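Local coordinates for protein EmGH1 (Erythrobacter marinus, PDB 5Z87) that is a glycosyl hydrolase family 3 enzyme that probably releases glucose from the non-reducing ends of beta-glucosides, at residues V691-V695 / V740-E744. Numbering follows the deposited sequence.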
loop_
_atom_site.group_PDB
_atom_site.type_symbol
_atom_site.label_atom_id
_atom_site.label_comp_id
_atom_site.label_asym_id
_atom_site.label_seq_id
_atom_site.Cartn_x
_atom_site.Cartn_y
_atom_site.Cartn_z
ATOM N N VAL A 691 26.041 -11.576 -22.870
ATOM C CA VAL A 691 25.946 -12.588 -21.826
ATOM C C VAL A 691 25.260 -13.818 -22.413
ATOM O O VAL A 691 24.240 -13.692 -23.096
ATOM C CB VAL A 691 25.176 -12.064 -20.599
ATOM C CG1 VAL A 691 25.001 -13.175 -19.574
ATOM C CG2 VAL A 691 25.911 -10.881 -19.973
ATOM N N SER A 692 25.812 -15.004 -22.153
ATOM C CA SER A 692 25.221 -16.242 -22.643
ATOM C C SER A 692 24.845 -17.157 -21.485
ATOM O O SER A 692 25.445 -17.107 -20.406
ATOM C CB SER A 692 26.165 -16.987 -23.578
ATOM O OG SER A 692 27.257 -17.518 -22.854
ATOM N N VAL A 693 23.841 -17.999 -21.730
ATOM C CA VAL A 693 23.293 -18.929 -20.748
ATOM C C VAL A 693 22.988 -20.229 -21.475
ATOM O O VAL A 693 22.160 -20.241 -22.391
ATOM C CB VAL A 693 22.002 -18.402 -20.096
ATOM C CG1 VAL A 693 21.504 -19.375 -19.013
ATOM C CG2 VAL A 693 22.188 -16.998 -19.554
ATOM N N SER A 694 23.616 -21.322 -21.060
ATOM C CA SER A 694 23.297 -22.623 -21.635
ATOM C C SER A 694 22.136 -23.268 -20.891
ATOM O O SER A 694 22.044 -23.201 -19.658
ATOM C CB SER A 694 24.509 -23.561 -21.625
ATOM O OG SER A 694 24.835 -23.990 -20.319
ATOM N N VAL A 695 21.239 -23.877 -21.658
ATOM C CA VAL A 695 20.119 -24.632 -21.121
ATOM C C VAL A 695 20.013 -25.944 -21.897
ATOM O O VAL A 695 20.122 -25.958 -23.129
ATOM C CB VAL A 695 18.816 -23.818 -21.191
ATOM C CG1 VAL A 695 18.686 -23.191 -22.553
ATOM C CG2 VAL A 695 17.620 -24.701 -20.882
ATOM N N VAL A 740 22.668 -22.355 -26.360
ATOM C CA VAL A 740 23.370 -21.273 -25.689
ATOM C C VAL A 740 22.622 -19.994 -26.062
ATOM O O VAL A 740 22.799 -19.449 -27.158
ATOM C CB VAL A 740 24.847 -21.237 -26.089
ATOM C CG1 VAL A 740 25.595 -20.135 -25.355
ATOM C CG2 VAL A 740 25.508 -22.600 -25.825
ATOM N N VAL A 741 21.735 -19.540 -25.168
ATOM C CA VAL A 741 20.946 -18.334 -25.402
ATOM C C VAL A 741 21.833 -17.109 -25.233
ATOM O O VAL A 741 22.625 -17.021 -24.289
ATOM C CB VAL A 741 19.742 -18.284 -24.452
ATOM C CG1 VAL A 741 18.970 -16.998 -24.640
ATOM C CG2 VAL A 741 18.845 -19.455 -24.713
ATOM N N GLN A 742 21.719 -16.161 -26.159
ATOM C CA GLN A 742 22.543 -14.960 -26.148
ATOM C C GLN A 742 21.690 -13.767 -25.743
ATOM O O GLN A 742 20.591 -13.575 -26.273
ATOM C CB GLN A 742 23.178 -14.724 -27.521
ATOM C CG GLN A 742 24.104 -15.853 -27.965
ATOM C CD GLN A 742 25.465 -15.778 -27.298
ATOM O OE1 GLN A 742 25.859 -14.734 -26.778
ATOM N NE2 GLN A 742 26.194 -16.885 -27.314
ATOM N N PHE A 743 22.186 -12.982 -24.789
ATOM C CA PHE A 743 21.583 -11.712 -24.415
ATOM C C PHE A 743 22.598 -10.589 -24.591
ATOM O O PHE A 743 23.817 -10.804 -24.576
ATOM C CB PHE A 743 21.098 -11.717 -22.957
ATOM C CG PHE A 743 20.056 -12.753 -22.652
ATOM C CD1 PHE A 743 18.725 -12.509 -22.921
ATOM C CD2 PHE A 743 20.405 -13.952 -22.059
ATOM C CE1 PHE A 743 17.750 -13.457 -22.625
ATOM C CE2 PHE A 743 19.442 -14.898 -21.761
ATOM C CZ PHE A 743 18.110 -14.647 -22.046
ATOM N N GLU A 744 22.097 -9.368 -24.712
ATOM C CA GLU A 744 22.989 -8.216 -24.725
ATOM C C GLU A 744 22.405 -7.131 -23.838
ATOM O O GLU A 744 21.229 -6.779 -23.974
ATOM C CB GLU A 744 23.222 -7.687 -26.151
ATOM C CG GLU A 744 24.478 -6.813 -26.256
ATOM C CD GLU A 744 24.834 -6.405 -27.684
ATOM O OE1 GLU A 744 24.550 -5.251 -28.055
ATOM O OE2 GLU A 744 25.412 -7.231 -28.426
HETATM O O HOH W 1 28.970 -17.558 -25.743
#
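Two antiparallel strands of the C-terminal fibronectin type III-like beta-sandwich pair here, Val691 facing Phe743 and Val693 facing Val741 as hydrogen-bonded pairs. In the first pair Val691 N reaches Phe743 O at 2.9 Å and Phe743 N returns a bond to Val691 O at 2.8 Å, both nearly straight. The bonds of the second pair are more bent: Val693 N meets Val741 O at 3.0 Å, and Val741 N gives to Val693 O at 2.9 Å. Between the pairs, Ser692 CA sends a CA-H...O contact to Val741 O (3.2 Å). On the inner face the Phe743 ring, with CG beside its backbone N (chi1 -60°), turns its CE2 edge to Val693 CG2 at 4.1 Å, and Val695 CG1 meets Val741 CG2. The outer face is more polar. Ser692 CB packs on Val740 CG1 (3.7 Å), while the Gln742 chain, bent at chi2 (-79°), folds its amide back over Ser692 CB, with NE2 3.7 Å away. A water accepts from Gln742 NE2 and lies weakly bonded to Ser692 OG. Strand 689-697 is the middle of a three-stranded sheet, with 671-678 along its other edge; the inner side chains pack on the second sheet, Phe743 on Val707 and Leu709, Val693 on Ala770 and Val741 on Val731.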